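Local coordinates for protein endo-pectate lyase (Erwinia chrysanthemi, PDB 3B4N) that probably cleaves polygalacturonate and methyl-esterified pectins by beta-elimination, in an endo mode and with calcium as cofactor, on a right-handed parallel beta-helix, at residues S230-F241 and G261-T272. Numbering follows the deposited sequence.
Sequences SKNSTTVVKGNF and GGPRFLTVTSAT
V237 gives its N-H to T267 O and takes the N-H of T269 on its own O (N to O 2.9 Å), the latter bond almost straight at 173°. T235 does the same two residues earlier, between F265 O and T267 N, so strands 233-238 and 264-268 run parallel in register, their axes 4.6 Å apart. CA-H groups of T234, V236, L266 and V268 lean on the same carbonyls.

Side chains alternate. T234, F265, V236 and T267 share the outer face, where T234 CG2, anti to its own N, extends to T267 OG1 at 3.7 Å. V237 turns inward with L266, V268 and A271: its CB meets V268 CG2 at 4.1 Å, and CG1 lies against A271 CB.

At the N-terminal end, R264 reaches back along an extended chain, and NE donates to S230 O at 2.9 Å. That oxygen lies at the edge of the guanidinium, in its plane, while G261 O sits over one face. N229 O and S253 OG take NH2 and NH1, fixing the group's rotation. K231 stretches alongside G261, its NZ held by N259 O.

Beyond V237 the register slips by one residue through the turn at G239 and N240, and pairing resumes where T272 N bonds F241 O. N240, with CG anti to its N (chi1 -157°), brings OD1 to T272 OG1 at 2.6 Å; the hydroxyl donates in the carboxamide plane, onto a lone pair. One water joins N240 ND2 to T272 OG1.

Such stacking of successive coils is the hallmark of the parallel beta-helix. Strand 203-207 flanks 233-238 on the side away from 264-268, strand 290-298 continues the stack past 264-268, and W251 of strand 246-253 packs inside against T235 and L266.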
ATOM      1  N   SER A 230       6.351  -7.620 -14.794  1.00 10.25           N
ATOM      2  CA  SER A 230       7.105  -7.069 -15.913  1.00 10.41           C
ATOM      3  C   SER A 230       8.595  -7.036 -15.583  1.00 10.38           C
ATOM      4  O   SER A 230       8.991  -7.241 -14.432  1.00 10.39           O
ATOM      5  CB  SER A 230       6.611  -5.661 -16.243  1.00 12.09           C
ATOM      6  OG  SER A 230       6.717  -4.829 -15.108  1.00 12.42           O
ATOM      7  N   LYS A 231       9.417  -6.789 -16.601  1.00 11.73           N
ATOM      8  CA  LYS A 231      10.871  -6.715 -16.441  1.00 12.53           C
ATOM      9  C   LYS A 231      11.364  -5.309 -16.793  1.00 10.88           C
ATOM     10  O   LYS A 231      10.662  -4.548 -17.458  1.00 11.78           O
ATOM     11  CB  LYS A 231      11.568  -7.739 -17.347  1.00 13.54           C
ATOM     12  CG  LYS A 231      11.035  -9.158 -17.203  1.00 16.25           C
ATOM     13  CD  LYS A 231      11.584 -10.071 -18.288  1.00 21.03           C
ATOM     14  CE  LYS A 231      10.866 -11.408 -18.284  1.00 23.51           C
ATOM     15  NZ  LYS A 231      11.158 -12.186 -19.525  1.00 26.37           N
ATOM     16  N   ASN A 232      12.575  -4.979 -16.347  1.00 11.32           N
ATOM     17  CA  ASN A 232      13.173  -3.662 -16.584  1.00 12.86           C
ATOM     18  C   ASN A 232      12.172  -2.655 -16.029  1.00 12.73           C
ATOM     19  O   ASN A 232      11.916  -1.607 -16.628  1.00 13.57           O
ATOM     20  CB  ASN A 232      13.360  -3.434 -18.093  1.00 14.68           C
ATOM     21  CG  ASN A 232      14.075  -4.588 -18.774  1.00 16.64           C
ATOM     22  OD1 ASN A 232      15.237  -4.852 -18.503  1.00 21.30           O
ATOM     23  ND2 ASN A 232      13.372  -5.285 -19.653  1.00 19.66           N
ATOM     24  N   SER A 233      11.621  -2.984 -14.863  1.00 10.90           N
ATOM     25  CA  SER A 233      10.582  -2.174 -14.250  1.00 10.51           C
ATOM     26  C   SER A 233      10.744  -2.049 -12.747  1.00  9.98           C
ATOM     27  O   SER A 233      11.409  -2.866 -12.109  1.00  9.94           O
ATOM     28  CB  SER A 233       9.230  -2.796 -14.565  1.00 10.75           C
ATOM     29  OG  SER A 233       9.248  -4.168 -14.227  1.00  9.80           O
ATOM     30  N   THR A 234      10.066  -1.057 -12.183  1.00  9.50           N
ATOM     31  CA  THR A 234      10.187  -0.753 -10.769  1.00  9.43           C
ATOM     32  C   THR A 234       8.868  -0.564 -10.048  1.00  8.54           C
ATOM     33  O   THR A 234       7.935   0.013 -10.604  1.00  8.60           O
ATOM     34  CB  THR A 234      10.957   0.578 -10.596  1.00  8.97           C
ATOM     35  OG1 THR A 234      12.151   0.536 -11.391  1.00 11.23           O
ATOM     36  CG2 THR A 234      11.322   0.833  -9.134  1.00 11.30           C
ATOM     37  N   THR A 235       8.801  -1.062  -8.814  1.00  8.13           N
ATOM     38  CA  THR A 235       7.648  -0.839  -7.952  1.00  7.94           C
ATOM     39  C   THR A 235       8.194   0.076  -6.853  1.00  7.64           C
ATOM     40  O   THR A 235       9.216  -0.229  -6.230  1.00  8.64           O
ATOM     41  CB  THR A 235       7.104  -2.135  -7.339  1.00  7.73           C
ATOM     42  OG1 THR A 235       6.570  -2.956  -8.388  1.00  8.21           O
ATOM     43  CG2 THR A 235       5.984  -1.823  -6.338  1.00  7.87           C
ATOM     44  N   VAL A 236       7.525   1.210  -6.653  1.00  9.12           N
ATOM     45  CA  VAL A 236       7.931   2.213  -5.670  1.00  8.61           C
ATOM     46  C   VAL A 236       6.880   2.295  -4.565  1.00  8.63           C
ATOM     47  O   VAL A 236       5.686   2.313  -4.850  1.00  8.82           O
ATOM     48  CB  VAL A 236       8.068   3.598  -6.351  1.00  9.87           C
ATOM     49  CG1 VAL A 236       8.531   4.653  -5.342  1.00  8.77           C
ATOM     50  CG2 VAL A 236       9.045   3.505  -7.515  1.00 10.66           C
ATOM     51  N   VAL A 237       7.333   2.335  -3.312  1.00  7.63           N
ATOM     52  CA  VAL A 237       6.431   2.418  -2.165  1.00  8.37           C
ATOM     53  C   VAL A 237       6.846   3.587  -1.283  1.00  7.54           C
ATOM     54  O   VAL A 237       7.947   3.593  -0.723  1.00  8.12           O
ATOM     55  CB  VAL A 237       6.468   1.120  -1.328  1.00  8.28           C
ATOM     56  CG1 VAL A 237       5.514   1.244  -0.128  1.00 10.43           C
ATOM     57  CG2 VAL A 237       6.088  -0.081  -2.199  1.00  9.35           C
ATOM     58  N   LYS A 238       5.963   4.574  -1.167  1.00  7.44           N
ATOM     59  CA  LYS A 238       6.239   5.758  -0.363  1.00  7.96           C
ATOM     60  C   LYS A 238       4.970   6.301   0.280  1.00  9.29           C
ATOM     61  O   LYS A 238       3.915   5.678   0.204  1.00  8.75           O
ATOM     62  CB  LYS A 238       6.912   6.835  -1.223  1.00 10.25           C
ATOM     63  CG  LYS A 238       6.110   7.329  -2.414  1.00 11.38           C
ATOM     64  CD  LYS A 238       7.000   8.227  -3.260  1.00 16.00           C
ATOM     65  CE  LYS A 238       6.338   8.694  -4.525  1.00 16.86           C
ATOM     66  NZ  LYS A 238       7.221   9.722  -5.171  1.00 19.22           N
ATOM     67  N   GLY A 239       5.083   7.445   0.944  1.00  8.65           N
ATOM     68  CA  GLY A 239       3.917   8.043   1.572  1.00  8.44           C
ATOM     69  C   GLY A 239       3.417   7.290   2.788  1.00  7.91           C
ATOM     70  O   GLY A 239       2.296   7.504   3.240  1.00  8.82           O
ATOM     71  N   ASN A 240       4.261   6.413   3.322  1.00  8.73           N
ATOM     72  CA  ASN A 240       3.924   5.612   4.485  1.00  9.08           C
ATOM     73  C   ASN A 240       2.757   4.660   4.283  1.00  8.67           C
ATOM     74  O   ASN A 240       1.852   4.565   5.119  1.00  9.96           O
ATOM     75  CB  ASN A 240       3.687   6.500   5.710  1.00  9.75           C
ATOM     76  CG  ASN A 240       3.875   5.743   7.017  1.00 10.57           C
ATOM     77  OD1 ASN A 240       4.557   4.715   7.062  1.00 11.29           O
ATOM     78  ND2 ASN A 240       3.286   6.256   8.088  1.00 13.01           N
ATOM     79  N   PHE A 241       2.792   3.966   3.148  1.00  9.20           N
ATOM     80  CA  PHE A 241       1.824   2.920   2.814  1.00  8.13           C
ATOM     81  C   PHE A 241       1.830   2.028   4.059  1.00  8.16           C
ATOM     82  O   PHE A 241       2.891   1.620   4.535  1.00  7.86           O
ATOM     83  CB  PHE A 241       2.354   2.165   1.594  1.00  7.98           C
ATOM     84  CG  PHE A 241       1.540   0.968   1.187  1.00  8.07           C
ATOM     85  CD1 PHE A 241       0.157   1.041   1.055  1.00  7.17           C
ATOM     86  CD2 PHE A 241       2.178  -0.219   0.844  1.00  9.19           C
ATOM     87  CE1 PHE A 241      -0.582  -0.049   0.582  1.00  8.44           C
ATOM     88  CE2 PHE A 241       1.446  -1.319   0.365  1.00  9.27           C
ATOM     89  CZ  PHE A 241       0.073  -1.228   0.236  1.00  9.71           C
ATOM     90  N   GLY A 261      11.869 -13.740 -15.838  1.00 14.66           N
ATOM     91  CA  GLY A 261      13.160 -13.130 -16.064  1.00 13.39           C
ATOM     92  C   GLY A 261      13.229 -11.835 -15.280  1.00 13.49           C
ATOM     93  O   GLY A 261      12.381 -11.599 -14.419  1.00 13.75           O
ATOM     94  N   GLY A 262      14.223 -11.004 -15.579  1.00 13.82           N
ATOM     95  CA  GLY A 262      14.369  -9.741 -14.876  1.00 14.97           C
ATOM     96  C   GLY A 262      15.103  -8.711 -15.706  1.00 14.17           C
ATOM     97  O   GLY A 262      15.204  -8.856 -16.925  1.00 16.65           O
ATOM     98  N   PRO A 263      15.642  -7.658 -15.074  1.00 13.27           N
ATOM     99  CA  PRO A 263      15.579  -7.423 -13.629  1.00 12.04           C
ATOM    100  C   PRO A 263      14.295  -6.737 -13.196  1.00 10.77           C
ATOM    101  O   PRO A 263      13.664  -6.035 -13.983  1.00 11.70           O
ATOM    102  CB  PRO A 263      16.785  -6.532 -13.382  1.00 12.11           C
ATOM    103  CG  PRO A 263      16.804  -5.678 -14.627  1.00 13.12           C
ATOM    104  CD  PRO A 263      16.528  -6.679 -15.731  1.00 13.84           C
ATOM    105  N   ARG A 264      13.902  -6.970 -11.949  1.00  9.41           N
ATOM    106  CA  ARG A 264      12.729  -6.309 -11.379  1.00  9.44           C
ATOM    107  C   ARG A 264      13.240  -5.543 -10.165  1.00  9.99           C
ATOM    108  O   ARG A 264      14.061  -6.049  -9.394  1.00 10.51           O
ATOM    109  CB  ARG A 264      11.670  -7.325 -10.972  1.00  8.26           C
ATOM    110  CG  ARG A 264      11.162  -8.124 -12.152  1.00  9.73           C
ATOM    111  CD  ARG A 264       9.942  -8.924 -11.784  1.00 10.04           C
ATOM    112  NE  ARG A 264       9.423  -9.680 -12.919  1.00  9.90           N
ATOM    113  CZ  ARG A 264       9.475 -11.005 -13.023  1.00 10.36           C
ATOM    114  NH1 ARG A 264      10.035 -11.735 -12.067  1.00 10.60           N
ATOM    115  NH2 ARG A 264       8.928 -11.608 -14.067  1.00 12.38           N
ATOM    116  N   PHE A 265      12.757  -4.319  -9.994  1.00  8.42           N
ATOM    117  CA  PHE A 265      13.220  -3.490  -8.904  1.00  7.91           C
ATOM    118  C   PHE A 265      12.150  -3.056  -7.940  1.00  6.85           C
ATOM    119  O   PHE A 265      11.005  -2.826  -8.324  1.00  7.92           O
ATOM    120  CB  PHE A 265      13.900  -2.235  -9.451  1.00  8.52           C
ATOM    121  CG  PHE A 265      15.007  -2.520 -10.413  1.00  9.99           C
ATOM    122  CD1 PHE A 265      14.813  -2.358 -11.779  1.00 12.17           C
ATOM    123  CD2 PHE A 265      16.249  -2.939  -9.950  1.00 10.58           C
ATOM    124  CE1 PHE A 265      15.851  -2.610 -12.680  1.00 12.61           C
ATOM    125  CE2 PHE A 265      17.288  -3.192 -10.840  1.00 11.27           C
ATOM    126  CZ  PHE A 265      17.087  -3.026 -12.204  1.00 12.98           C
ATOM    127  N   LEU A 266      12.538  -2.956  -6.680  1.00  7.71           N
ATOM    128  CA  LEU A 266      11.646  -2.464  -5.644  1.00  7.55           C
ATOM    129  C   LEU A 266      12.363  -1.296  -4.973  1.00  8.62           C
ATOM    130  O   LEU A 266      13.547  -1.393  -4.636  1.00 11.17           O
ATOM    131  CB  LEU A 266      11.349  -3.539  -4.598  1.00  9.14           C
ATOM    132  CG  LEU A 266      10.632  -3.008  -3.345  1.00  9.62           C
ATOM    133  CD1 LEU A 266       9.206  -2.591  -3.707  1.00 10.89           C
ATOM    134  CD2 LEU A 266      10.626  -4.072  -2.255  1.00  9.71           C
ATOM    135  N   THR A 267      11.652  -0.190  -4.803  1.00  8.29           N
ATOM    136  CA  THR A 267      12.193   0.981  -4.119  1.00  9.83           C
ATOM    137  C   THR A 267      11.207   1.347  -3.022  1.00  9.30           C
ATOM    138  O   THR A 267      10.114   1.824  -3.314  1.00  9.88           O
ATOM    139  CB  THR A 267      12.320   2.197  -5.051  1.00 12.26           C
ATOM    140  OG1 THR A 267      13.189   1.874  -6.141  1.00 14.77           O
ATOM    141  CG2 THR A 267      12.898   3.396  -4.291  1.00 13.32           C
ATOM    142  N   VAL A 268      11.578   1.091  -1.773  1.00  9.12           N
ATOM    143  CA  VAL A 268      10.738   1.448  -0.638  1.00  8.93           C
ATOM    144  C   VAL A 268      11.411   2.603   0.097  1.00  8.75           C
ATOM    145  O   VAL A 268      12.576   2.496   0.494  1.00  9.93           O
ATOM    146  CB  VAL A 268      10.568   0.278   0.365  1.00  8.97           C
ATOM    147  CG1 VAL A 268       9.763   0.746   1.584  1.00  9.98           C
ATOM    148  CG2 VAL A 268       9.861  -0.884  -0.298  1.00 10.24           C
ATOM    149  N   THR A 269      10.686   3.700   0.285  1.00  8.99           N
ATOM    150  CA  THR A 269      11.240   4.843   1.007  1.00  9.34           C
ATOM    151  C   THR A 269      10.457   5.155   2.282  1.00  9.46           C
ATOM    152  O   THR A 269      10.968   5.833   3.163  1.00 10.01           O
ATOM    153  CB  THR A 269      11.264   6.119   0.154  1.00 10.61           C
ATOM    154  OG1 THR A 269       9.922   6.495  -0.170  1.00 12.41           O
ATOM    155  CG2 THR A 269      12.064   5.903  -1.128  1.00 12.58           C
ATOM    156  N   SER A 270       9.219   4.682   2.373  1.00  8.63           N
ATOM    157  CA  SER A 270       8.398   4.918   3.558  1.00  8.37           C
ATOM    158  C   SER A 270       7.200   3.976   3.585  1.00  8.81           C
ATOM    159  O   SER A 270       6.303   4.063   2.732  1.00  9.13           O
ATOM    160  CB  SER A 270       7.909   6.368   3.586  1.00  9.48           C
ATOM    161  OG  SER A 270       7.106   6.606   4.733  1.00 13.34           O
ATOM    162  N   ALA A 271       7.180   3.091   4.574  1.00  9.14           N
ATOM    163  CA  ALA A 271       6.093   2.135   4.730  1.00  9.75           C
ATOM    164  C   ALA A 271       6.065   1.661   6.167  1.00 10.05           C
ATOM    165  O   ALA A 271       7.086   1.690   6.861  1.00 10.44           O
ATOM    166  CB  ALA A 271       6.281   0.952   3.784  1.00 10.65           C
ATOM    167  N   THR A 272       4.889   1.227   6.607  1.00 10.26           N
ATOM    168  CA  THR A 272       4.701   0.753   7.966  1.00  9.16           C
ATOM    169  C   THR A 272       3.926  -0.547   8.000  1.00 10.08           C
ATOM    170  O   THR A 272       2.925  -0.697   7.306  1.00 10.88           O
ATOM    171  CB  THR A 272       3.910   1.784   8.820  1.00  9.18           C
ATOM    172  OG1 THR A 272       4.712   2.948   9.027  1.00 11.38           O
ATOM    173  CG2 THR A 272       3.526   1.185  10.172  1.00 13.60           C
TER
HETATM  174  O   HOH W   1      16.674  -7.456 -19.074  1.00 29.97           O
HETATM  175  O   HOH W   2       4.023   4.888  10.747  1.00 16.23           O
HETATM  176  O   HOH W   3       7.474   4.504   8.228  1.00 42.09           O